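Local coordinates for protein endonuclease and methylase LlaGI (PDB 5FFJ) that recognises and probably methylates a specific DNA sequence and, as a Type ISP restriction-modification enzyme, probably uses a helicase-like ATPase motor in DNA cleavage, at residues Lys65-Val70 and Asp169-Asp174; Leu69-Gln74 and Ser149-Ile154; Ser924-Gln929 and Asp1031-Arg1036. One frame throughout, in Å; residues are numbered along the deposited sequence.

Overall arrangement
Contacts 1 and 2 are neighbours in one parallel sheet of the helicase-like ATPase, their centres about 11 Å apart. Strand 64-70 serves both, pairing with strand 170-174 in contact 1 and with strand 144-150 in contact 2, and Leu-69 and Val-70 belong to each. The two also meet directly: Tyr-151 OH is hydrogen-bonded to Asp-174 O at 2.6 Å. Contact 3 is remote, its centre about 79 Å from that of contact 1 and about 82 Å from that of contact 2. It lies in the methyltransferase part, touching the DNA backbone, whereas the nearest atoms of contacts 1 and 2 are about 43 and 44 Å from the bound nucleic acid.

Contact 1. Residues Lys65-Val70 and Asp169-Asp174; sequences KVLYLV and DFIISD
Val-66 to Leu-69 pair in parallel register with Phe-170 to Ser-173, the two strand axes 13° apart, and a ladder of hydrogen bonds fastens them. Leu-67 gives its N-H to Phe-170 O and receives Ile-172 N on its own O, almost along the C=O axis (2.6 Å). Leu-69 repeats the pattern, with Leu-69 N on Ile-172 O at 2.8 Å and Leu-69 O taking Asp-174 N at 3.2 Å. At the opening end Asp-169 OD2 is gripped twice from above the carboxylate plane, by Lys-65 N at 3.1 Å and by the salt-bridged Lys-65 NZ, also at 3.1 Å; the bent lysine chain folds over to bring its amine there.

These are central strands of a P-loop NTPase sheet, and 170-174 is the Walker B strand, delivering Asp-174 as the first residue of a DEAH box (helicase motif II). On one face the Tyr-68 ring, CG anti to the backbone N (chi1 -163°), crosses Ile-172 obliquely, Tyr-68 CE2 meeting Ile-172 CG2 at 3.5 Å. Further along, the ring lies beside Asp-174, its plane 60° from that of the carboxylate. On the other face Leu-67 CD2 packs alongside Ile-171 CG2 at 3.9 Å.

Helix 45-60 packs on the Tyr-68 and Ile-172 face through Thr-46, Ser-49 and Ser-53, and Phe-170 meets Phe-29 edge-to-face. Gln-209 NE2, on strand 206-210, makes weak hydrogen bonds to both Tyr-68 OH and Asp-174 OD1. Val-66 and Tyr-68 use their backbone polar groups on strand 144-150.

Contact 2. Residues Leu69-Gln74 and Ser149-Ile154; sequences LVPSIQ and STYQSI
The ends of strands 64-70 and 144-150 pair in parallel, Leu-69 beside Ser-149 and Val-70 beside Thr-150, and then part. Val-70 N bonds to Ser-149 O at 2.9 Å, nearly along the C=O axis, while the return bond from Tyr-151 N to Val-70 O is weak. Past the pair, 69-74 turns at Pro-71 into helix 73-86, where Ser-72 is the N-cap and its OG takes Leu-75 N; the other chain enters a type I turn from Tyr-151 to Ile-154.

Tyr-151 carries the packing. Leu-69 CB sits over one face of its ring, a CH-pi contact 3.9 Å from the centroid, and Pro-71 N lies in plane at the ring edge. Pro-71 CD runs alongside, 3.5 Å from Tyr-151 CE2. Leu-69 CD1 reaches Ile-154 CD1 at 3.6 Å, the two side chains crossing at about a right angle. From the turn, Gln-152 NE2 bonds to Pro-71 O at 3.2 Å, above the carbonyl plane. An alanine in place of Tyr-151, without the ring and its hydroxyl, would probably loosen the packing on Leu-69 and Pro-71 and weaken the tie to Asp-174.

By sequence, LVPSIQ resembles helicase motif Ia. The ring packs against the end of strand 64-70 and the turn after it, while the hydroxyl bonds to Asp-174 O at the end of the DEAH strand 170-174, so Tyr-151 bridges the two.

Contact 3. Residues Ser924-Gln929 and Asp1031-Arg1036; sequences SYIDSQ and DWINQR. With nucleotides of chain B.
The Tyr-925 ring has Ile-926 CG1 over one face, offset toward the rim, and Trp-1032 CZ3 at its edge, near its plane, 4.3 Å from Tyr-925 CE1. Trp-1032 also approaches Ile-926 O obliquely. The other flat pair is polar: the carboxylate of Asp-927 and the amide of Asn-1034 are turned 51° apart, and Asn-1034 ND2 donates to Asp-927 OD2 at 2.9 Å with an N-H...O angle of 159°. The acceptor is met from well above the carboxylate plane, whereas it lies close to the amide's own plane. Ile-1033 CD1 touches Ile-926 CG2 and Asp-927 CB, each at 3.8 Å; with CG1 in the crowded position (chi1 55°), the Ile-1033 chain crosses both residues obliquely.

The segment 924-929 follows strand 915-922, the fifth of a Rossmann-like methyltransferase sheet with strand order 3-2-1-4-5-7-6, and 1031-1036 follows the added edge strand 1022-1024. Asp-927 is salt-bridged through OD1 to Lys-1259 and through OD2 to Lys-1258, so helix 1254-1259 of the specificity region closes on this loop. The two lysines would be expected to keep the carboxylate ionised and would probably offset the like charge of Asp-1031, whose OD1 is 4.6 Å from Asp-927 OD1. Arg-935 pairs with Asp-1031 and holds the carbonyls of Tyr-925 and Ser-928.

On the DNA side, Gln-929 N bonds to phosphate oxygen OP2 of DC9 of chain B at 3.1 Å, fairly straight, and Ser-924 OG makes a weak bond to phosphate oxygen OP1 of DC10 of chain B.

Contact 1. Residues Lys65-Val70 and Asp169-Asp174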
loop_
_atom_site.group_PDB
_atom_site.type_symbol
_atom_site.label_atom_id
_atom_site.label_comp_id
_atom_site.label_asym_id
_atom_site.label_seq_id
_atom_site.Cartn_x
_atom_site.Cartn_y
_atom_site.Cartn_z
ATOM N N LYS A 65 -11.186 31.919 -42.601
ATOM C CA LYS A 65 -12.020 30.861 -43.174
ATOM C C LYS A 65 -12.520 29.912 -42.087
ATOM O O LYS A 65 -11.729 29.331 -41.342
ATOM C CB LYS A 65 -11.250 30.084 -44.257
ATOM C CG LYS A 65 -10.844 30.935 -45.464
ATOM C CD LYS A 65 -9.543 31.689 -45.217
ATOM C CE LYS A 65 -8.331 30.914 -45.714
ATOM N NZ LYS A 65 -7.140 31.144 -44.848
ATOM N N VAL A 66 -13.842 29.775 -42.002
ATOM C CA VAL A 66 -14.487 28.905 -41.024
ATOM C C VAL A 66 -15.300 27.820 -41.723
ATOM O O VAL A 66 -15.983 28.086 -42.714
ATOM C CB VAL A 66 -15.412 29.710 -40.084
ATOM C CG1 VAL A 66 -16.289 28.780 -39.246
ATOM C CG2 VAL A 66 -14.590 30.619 -39.182
ATOM N N LEU A 67 -15.220 26.598 -41.201
ATOM C CA LEU A 67 -16.062 25.501 -41.659
ATOM C C LEU A 67 -17.025 25.103 -40.549
ATOM O O LEU A 67 -16.602 24.652 -39.484
ATOM C CB LEU A 67 -15.218 24.295 -42.084
ATOM C CG LEU A 67 -16.007 23.090 -42.613
ATOM C CD1 LEU A 67 -16.710 23.430 -43.921
ATOM C CD2 LEU A 67 -15.110 21.870 -42.786
ATOM N N TYR A 68 -18.318 25.276 -40.804
ATOM C CA TYR A 68 -19.346 24.941 -39.828
ATOM C C TYR A 68 -20.141 23.726 -40.293
ATOM O O TYR A 68 -21.033 23.835 -41.137
ATOM C CB TYR A 68 -20.277 26.133 -39.596
ATOM C CG TYR A 68 -21.089 26.022 -38.328
ATOM C CD1 TYR A 68 -22.310 25.363 -38.316
ATOM C CD2 TYR A 68 -20.630 26.574 -37.140
ATOM C CE1 TYR A 68 -23.053 25.258 -37.156
ATOM C CE2 TYR A 68 -21.365 26.476 -35.975
ATOM C CZ TYR A 68 -22.576 25.817 -35.989
ATOM O OH TYR A 68 -23.312 25.715 -34.831
ATOM N N LEU A 69 -19.804 22.566 -39.737
ATOM C CA LEU A 69 -20.429 21.311 -40.129
ATOM C C LEU A 69 -21.659 21.032 -39.279
ATOM O O LEU A 69 -21.675 21.317 -38.082
ATOM C CB LEU A 69 -19.430 20.163 -40.017
ATOM C CG LEU A 69 -18.252 20.273 -40.985
ATOM C CD1 LEU A 69 -17.166 19.314 -40.582
ATOM C CD2 LEU A 69 -18.690 19.993 -42.416
ATOM N N VAL A 70 -22.684 20.469 -39.910
ATOM C CA VAL A 70 -23.980 20.301 -39.267
ATOM C C VAL A 70 -24.728 19.077 -39.819
ATOM O O VAL A 70 -24.682 18.809 -41.015
ATOM C CB VAL A 70 -24.826 21.583 -39.456
ATOM C CG1 VAL A 70 -25.151 21.811 -40.921
ATOM C CG2 VAL A 70 -26.093 21.513 -38.676
ATOM N N ASP A 169 -8.955 28.107 -41.391
ATOM C CA ASP A 169 -8.381 28.678 -40.182
ATOM C C ASP A 169 -9.092 28.141 -38.944
ATOM O O ASP A 169 -8.537 28.148 -37.847
ATOM C CB ASP A 169 -8.468 30.204 -40.217
ATOM C CG ASP A 169 -7.659 30.807 -41.349
ATOM O OD1 ASP A 169 -6.541 30.315 -41.608
ATOM O OD2 ASP A 169 -8.140 31.772 -41.978
ATOM N N PHE A 170 -10.321 27.668 -39.133
ATOM C CA PHE A 170 -11.131 27.168 -38.029
ATOM C C PHE A 170 -12.168 26.187 -38.570
ATOM O O PHE A 170 -12.718 26.398 -39.651
ATOM C CB PHE A 170 -11.814 28.335 -37.305
ATOM C CG PHE A 170 -12.233 28.040 -35.881
ATOM C CD1 PHE A 170 -11.643 27.026 -35.143
ATOM C CD2 PHE A 170 -13.226 28.799 -35.282
ATOM C CE1 PHE A 170 -12.038 26.775 -33.840
ATOM C CE2 PHE A 170 -13.626 28.551 -33.981
ATOM C CZ PHE A 170 -13.031 27.539 -33.260
ATOM N N ILE A 171 -12.420 25.111 -37.829
ATOM C CA ILE A 171 -13.453 24.147 -38.198
ATOM C C ILE A 171 -14.325 23.845 -36.983
ATOM O O ILE A 171 -13.814 23.587 -35.893
ATOM C CB ILE A 171 -12.847 22.841 -38.757
ATOM C CG1 ILE A 171 -12.032 23.145 -40.018
ATOM C CG2 ILE A 171 -13.950 21.824 -39.062
ATOM C CD1 ILE A 171 -11.468 21.926 -40.720
ATOM N N ILE A 172 -15.639 23.882 -37.185
ATOM C CA ILE A 172 -16.599 23.717 -36.100
ATOM C C ILE A 172 -17.594 22.599 -36.404
ATOM O O ILE A 172 -18.329 22.657 -37.390
ATOM C CB ILE A 172 -17.366 25.032 -35.838
ATOM C CG1 ILE A 172 -16.395 26.122 -35.374
ATOM C CG2 ILE A 172 -18.457 24.821 -34.793
ATOM C CD1 ILE A 172 -17.012 27.502 -35.258
ATOM N N SER A 173 -17.608 21.590 -35.537
ATOM C CA SER A 173 -18.557 20.489 -35.641
ATOM C C SER A 173 -19.644 20.645 -34.578
ATOM O O SER A 173 -19.362 20.556 -33.381
ATOM C CB SER A 173 -17.845 19.138 -35.480
ATOM O OG SER A 173 -16.694 19.052 -36.303
ATOM N N ASP A 174 -20.878 20.884 -35.017
ATOM C CA ASP A 174 -22.019 20.990 -34.106
ATOM C C ASP A 174 -22.705 19.627 -34.031
ATOM O O ASP A 174 -22.597 18.827 -34.961
ATOM C CB ASP A 174 -23.004 22.078 -34.562
ATOM C CG ASP A 174 -24.137 22.300 -33.570
ATOM O OD1 ASP A 174 -24.006 21.876 -32.401
ATOM O OD2 ASP A 174 -25.156 22.908 -33.959
#

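Contact 2. Residues Leu69-Gln74 and Ser149-Ile154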
loop_
_atom_site.group_PDB
_atom_site.type_symbol
_atom_site.label_atom_id
_atom_site.label_comp_id
_atom_site.label_asym_id
_atom_site.label_seq_id
_atom_site.Cartn_x
_atom_site.Cartn_y
_atom_site.Cartn_z
ATOM N N LEU A 69 -19.804 22.566 -39.737
ATOM C CA LEU A 69 -20.429 21.311 -40.129
ATOM C C LEU A 69 -21.659 21.032 -39.279
ATOM O O LEU A 69 -21.675 21.317 -38.082
ATOM C CB LEU A 69 -19.430 20.163 -40.017
ATOM C CG LEU A 69 -18.252 20.273 -40.985
ATOM C CD1 LEU A 69 -17.166 19.314 -40.582
ATOM C CD2 LEU A 69 -18.690 19.993 -42.416
ATOM N N VAL A 70 -22.684 20.469 -39.910
ATOM C CA VAL A 70 -23.980 20.301 -39.267
ATOM C C VAL A 70 -24.728 19.077 -39.819
ATOM O O VAL A 70 -24.682 18.809 -41.015
ATOM C CB VAL A 70 -24.826 21.583 -39.456
ATOM C CG1 VAL A 70 -25.151 21.811 -40.921
ATOM C CG2 VAL A 70 -26.093 21.513 -38.676
ATOM N N PRO A 71 -25.427 18.326 -38.949
ATOM C CA PRO A 71 -26.124 17.138 -39.461
ATOM C C PRO A 71 -27.336 17.446 -40.346
ATOM O O PRO A 71 -27.289 17.193 -41.550
ATOM C CB PRO A 71 -26.565 16.417 -38.183
ATOM C CG PRO A 71 -26.616 17.474 -37.139
ATOM C CD PRO A 71 -25.526 18.432 -37.482
ATOM N N SER A 72 -28.398 17.988 -39.754
ATOM C CA SER A 72 -29.674 18.163 -40.447
ATOM C C SER A 72 -29.667 19.386 -41.358
ATOM O O SER A 72 -28.803 20.255 -41.235
ATOM C CB SER A 72 -30.812 18.292 -39.432
ATOM O OG SER A 72 -31.099 19.654 -39.168
ATOM N N ILE A 73 -30.637 19.453 -42.267
ATOM C CA ILE A 73 -30.759 20.588 -43.175
ATOM C C ILE A 73 -31.356 21.789 -42.449
ATOM O O ILE A 73 -31.016 22.937 -42.740
ATOM C CB ILE A 73 -31.635 20.241 -44.407
ATOM C CG1 ILE A 73 -31.568 21.349 -45.458
ATOM C CG2 ILE A 73 -33.088 20.012 -44.007
ATOM C CD1 ILE A 73 -30.223 21.498 -46.097
ATOM N N GLN A 74 -32.252 21.513 -41.507
ATOM C CA GLN A 74 -32.924 22.554 -40.739
ATOM C C GLN A 74 -31.923 23.369 -39.931
ATOM O O GLN A 74 -32.059 24.585 -39.803
ATOM C CB GLN A 74 -33.972 21.942 -39.806
ATOM N N SER A 149 -21.787 23.664 -43.980
ATOM C CA SER A 149 -21.845 22.409 -44.726
ATOM C C SER A 149 -22.463 21.261 -43.940
ATOM O O SER A 149 -22.426 21.238 -42.712
ATOM C CB SER A 149 -20.441 22.003 -45.173
ATOM O OG SER A 149 -20.434 20.701 -45.728
ATOM N N THR A 150 -23.025 20.305 -44.671
ATOM C CA THR A 150 -23.540 19.083 -44.072
ATOM C C THR A 150 -22.423 18.055 -43.972
ATOM O O THR A 150 -21.526 18.025 -44.815
ATOM C CB THR A 150 -24.704 18.494 -44.890
ATOM O OG1 THR A 150 -24.254 18.196 -46.217
ATOM C CG2 THR A 150 -25.861 19.477 -44.962
ATOM N N TYR A 151 -22.472 17.220 -42.939
ATOM C CA TYR A 151 -21.507 16.137 -42.797
ATOM C C TYR A 151 -21.596 15.172 -43.971
ATOM O O TYR A 151 -20.608 14.538 -44.339
ATOM C CB TYR A 151 -21.730 15.365 -41.494
ATOM C CG TYR A 151 -21.454 16.148 -40.232
ATOM C CD1 TYR A 151 -20.163 16.260 -39.727
ATOM C CD2 TYR A 151 -22.484 16.759 -39.535
ATOM C CE1 TYR A 151 -19.909 16.970 -38.568
ATOM C CE2 TYR A 151 -22.241 17.468 -38.378
ATOM C CZ TYR A 151 -20.954 17.572 -37.898
ATOM O OH TYR A 151 -20.721 18.281 -36.742
ATOM N N GLN A 152 -22.786 15.063 -44.554
ATOM C CA GLN A 152 -23.037 14.062 -45.582
ATOM C C GLN A 152 -22.210 14.340 -46.834
ATOM O O GLN A 152 -21.652 13.422 -47.435
ATOM C CB GLN A 152 -24.522 14.008 -45.966
ATOM C CG GLN A 152 -25.514 14.523 -44.938
ATOM C CD GLN A 152 -25.364 13.885 -43.571
ATOM O OE1 GLN A 152 -24.718 12.848 -43.416
ATOM N NE2 GLN A 152 -25.967 14.510 -42.568
ATOM N N SER A 153 -22.135 15.614 -47.212
ATOM C CA SER A 153 -21.486 16.028 -48.452
ATOM C C SER A 153 -20.088 16.594 -48.210
ATOM O O SER A 153 -19.511 17.227 -49.088
ATOM C CB SER A 153 -22.352 17.070 -49.167
ATOM O OG SER A 153 -22.918 17.977 -48.239
ATOM N N ILE A 154 -19.547 16.354 -47.020
ATOM C CA ILE A 154 -18.263 16.930 -46.627
ATOM C C ILE A 154 -17.140 16.634 -47.620
ATOM O O ILE A 154 -16.190 17.408 -47.742
ATOM C CB ILE A 154 -17.828 16.423 -45.239
ATOM C CG1 ILE A 154 -16.553 17.143 -44.795
ATOM C CG2 ILE A 154 -17.603 14.914 -45.259
ATOM C CD1 ILE A 154 -16.314 17.093 -43.312
#

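Contact 3. Residues Ser924-Gln929 and Asp1031-Arg1036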
loop_
_atom_site.group_PDB
_atom_site.type_symbol
_atom_site.label_atom_id
_atom_site.label_comp_id
_atom_site.label_asym_id
_atom_site.label_seq_id
_atom_site.Cartn_x
_atom_site.Cartn_y
_atom_site.Cartn_z
ATOM N N SER A 924 1.454 -10.787 18.014
ATOM C CA SER A 924 2.788 -11.382 18.066
ATOM C C SER A 924 3.298 -11.516 19.496
ATOM O O SER A 924 3.876 -12.539 19.864
ATOM C CB SER A 924 3.778 -10.548 17.248
ATOM O OG SER A 924 3.928 -9.251 17.798
ATOM N N TYR A 925 3.064 -10.485 20.301
ATOM C CA TYR A 925 3.632 -10.407 21.642
ATOM C C TYR A 925 3.206 -11.558 22.552
ATOM O O TYR A 925 3.835 -11.791 23.584
ATOM C CB TYR A 925 3.247 -9.082 22.298
ATOM C CG TYR A 925 1.776 -8.972 22.602
ATOM C CD1 TYR A 925 1.262 -9.445 23.801
ATOM C CD2 TYR A 925 0.901 -8.399 21.692
ATOM C CE1 TYR A 925 -0.079 -9.353 24.083
ATOM C CE2 TYR A 925 -0.442 -8.301 21.967
ATOM C CZ TYR A 925 -0.926 -8.780 23.163
ATOM O OH TYR A 925 -2.263 -8.683 23.439
ATOM N N ILE A 926 2.138 -12.263 22.183
ATOM C CA ILE A 926 1.657 -13.389 22.981
ATOM C C ILE A 926 2.768 -14.420 23.129
ATOM O O ILE A 926 3.120 -14.818 24.240
ATOM C CB ILE A 926 0.415 -14.056 22.353
ATOM C CG1 ILE A 926 -0.721 -13.042 22.217
ATOM C CG2 ILE A 926 -0.048 -15.239 23.205
ATOM C CD1 ILE A 926 -1.927 -13.564 21.469
ATOM N N ASP A 927 3.309 -14.848 21.994
ATOM C CA ASP A 927 4.471 -15.727 21.970
ATOM C C ASP A 927 5.479 -15.169 20.975
ATOM O O ASP A 927 5.306 -15.280 19.761
ATOM C CB ASP A 927 4.073 -17.157 21.603
ATOM C CG ASP A 927 5.045 -18.193 22.144
ATOM O OD1 ASP A 927 5.529 -18.022 23.284
ATOM O OD2 ASP A 927 5.317 -19.184 21.432
ATOM N N SER A 928 6.528 -14.557 21.507
ATOM C CA SER A 928 7.500 -13.838 20.697
ATOM C C SER A 928 8.822 -13.746 21.442
ATOM O O SER A 928 8.845 -13.618 22.667
ATOM C CB SER A 928 6.981 -12.440 20.352
ATOM O OG SER A 928 8.007 -11.619 19.826
ATOM N N GLN A 929 9.921 -13.817 20.700
ATOM C CA GLN A 929 11.246 -13.795 21.303
ATOM C C GLN A 929 11.500 -12.489 22.045
ATOM O O GLN A 929 11.838 -12.496 23.229
ATOM C CB GLN A 929 12.319 -14.004 20.232
ATOM C CG GLN A 929 12.240 -15.350 19.536
ATOM C CD GLN A 929 12.378 -16.519 20.496
ATOM O OE1 GLN A 929 11.475 -17.346 20.617
ATOM N NE2 GLN A 929 13.514 -16.594 21.179
ATOM N N ASP A 1031 7.137 -16.664 29.674
ATOM C CA ASP A 1031 6.359 -17.223 28.574
ATOM C C ASP A 1031 4.972 -17.640 29.054
ATOM O O ASP A 1031 4.834 -18.358 30.045
ATOM C CB ASP A 1031 7.082 -18.425 27.952
ATOM C CG ASP A 1031 8.320 -18.028 27.171
ATOM O OD1 ASP A 1031 8.403 -16.863 26.731
ATOM O OD2 ASP A 1031 9.205 -18.888 26.987
ATOM N N TRP A 1032 3.946 -17.183 28.341
ATOM C CA TRP A 1032 2.566 -17.531 28.657
ATOM C C TRP A 1032 2.182 -18.878 28.046
ATOM O O TRP A 1032 1.595 -19.727 28.718
ATOM C CB TRP A 1032 1.614 -16.440 28.160
ATOM C CG TRP A 1032 1.777 -15.132 28.869
ATOM C CD1 TRP A 1032 2.472 -14.907 30.018
ATOM C CD2 TRP A 1032 1.237 -13.867 28.472
ATOM N NE1 TRP A 1032 2.397 -13.579 30.366
ATOM C CE2 TRP A 1032 1.644 -12.920 29.431
ATOM C CE3 TRP A 1032 0.447 -13.444 27.400
ATOM C CZ2 TRP A 1032 1.288 -11.578 29.350
ATOM C CZ3 TRP A 1032 0.096 -12.112 27.321
ATOM C CH2 TRP A 1032 0.516 -11.194 28.289
ATOM N N ILE A 1033 2.519 -19.065 26.771
ATOM C CA ILE A 1033 2.181 -20.290 26.052
ATOM C C ILE A 1033 3.413 -20.959 25.444
ATOM O O ILE A 1033 4.458 -20.327 25.276
ATOM C CB ILE A 1033 1.157 -20.017 24.934
ATOM C CG1 ILE A 1033 1.664 -18.932 23.979
ATOM C CG2 ILE A 1033 -0.176 -19.605 25.538
ATOM C CD1 ILE A 1033 0.875 -18.861 22.676
ATOM N N ASN A 1034 3.270 -22.241 25.113
ATOM C CA ASN A 1034 4.372 -23.043 24.600
ATOM C C ASN A 1034 5.546 -22.994 25.565
ATOM O O ASN A 1034 6.700 -22.892 25.152
ATOM C CB ASN A 1034 4.796 -22.558 23.214
ATOM C CG ASN A 1034 3.653 -22.561 22.221
ATOM O OD1 ASN A 1034 2.971 -23.571 22.037
ATOM N ND2 ASN A 1034 3.432 -21.422 21.576
ATOM N N GLN A 1035 5.236 -23.055 26.858
ATOM C CA GLN A 1035 6.251 -22.979 27.902
ATOM C C GLN A 1035 7.235 -24.133 27.781
ATOM O O GLN A 1035 6.887 -25.210 27.297
ATOM C CB GLN A 1035 5.598 -22.979 29.284
ATOM C CG GLN A 1035 4.641 -21.813 29.503
ATOM C CD GLN A 1035 4.144 -21.711 30.932
ATOM O OE1 GLN A 1035 4.337 -22.622 31.738
ATOM N NE2 GLN A 1035 3.499 -20.592 31.254
ATOM N N ARG A 1036 8.464 -23.904 28.229
ATOM C CA ARG A 1036 9.540 -24.865 28.024
ATOM C C ARG A 1036 9.651 -25.889 29.149
ATOM O O ARG A 1036 8.956 -25.806 30.164
ATOM C CB ARG A 1036 10.875 -24.139 27.879
ATOM C CG ARG A 1036 10.888 -23.053 26.818
ATOM C CD ARG A 1036 12.311 -22.747 26.383
ATOM N NE ARG A 1036 12.682 -21.355 26.617
ATOM C CZ ARG A 1036 13.932 -20.923 26.757
ATOM N NH1 ARG A 1036 14.952 -21.776 26.698
ATOM N NH2 ARG A 1036 14.168 -19.636 26.964
ATOM P P DC B 9 10.475 -12.069 17.488
ATOM O OP1 DC B 9 10.940 -11.348 18.694
ATOM O OP2 DC B 9 10.086 -13.492 17.603
ATOM O "O5'" DC B 9 9.251 -11.275 16.819
ATOM C "C5'" DC B 9 9.310 -9.851 16.688
ATOM C "C4'" DC B 9 9.000 -9.407 15.264
ATOM O "O4'" DC B 9 10.103 -9.769 14.380
ATOM C "C3'" DC B 9 7.743 -10.033 14.642
ATOM O "O3'" DC B 9 6.929 -9.027 14.045
ATOM C "C2'" DC B 9 8.305 -11.006 13.610
ATOM C "C1'" DC B 9 9.568 -10.288 13.181
ATOM N N1 DC B 9 10.604 -11.159 12.502
ATOM C C2 DC B 9 11.225 -10.718 11.323
ATOM O O2 DC B 9 10.915 -9.619 10.848
ATOM N N3 DC B 9 12.153 -11.513 10.730
ATOM C C4 DC B 9 12.466 -12.694 11.266
ATOM N N4 DC B 9 13.390 -13.442 10.647
ATOM C C5 DC B 9 11.847 -13.159 12.462
ATOM C C6 DC B 9 10.933 -12.369 13.040
ATOM P P DC B 10 5.364 -9.293 13.793
ATOM O OP1 DC B 10 4.629 -8.631 14.896
ATOM O OP2 DC B 10 5.171 -10.746 13.572
ATOM O "O5'" DC B 10 5.073 -8.533 12.414
ATOM C "C5'" DC B 10 5.214 -7.121 12.346
ATOM C "C4'" DC B 10 5.975 -6.699 11.098
ATOM O "O4'" DC B 10 7.092 -7.607 10.871
ATOM C "C3'" DC B 10 5.147 -6.712 9.808
ATOM O "O3'" DC B 10 5.277 -5.471 9.112
ATOM C "C2'" DC B 10 5.719 -7.884 9.016
ATOM C "C1'" DC B 10 7.155 -7.938 9.502
ATOM N N1 DC B 10 7.793 -9.288 9.350
ATOM C C2 DC B 10 8.796 -9.499 8.390
ATOM O O2 DC B 10 9.160 -8.558 7.671
ATOM N N3 DC B 10 9.345 -10.736 8.279
ATOM C C4 DC B 10 8.927 -11.726 9.072
ATOM N N4 DC B 10 9.492 -12.930 8.931
ATOM C C5 DC B 10 7.910 -11.527 10.045
ATOM C C6 DC B 10 7.377 -10.308 10.147
#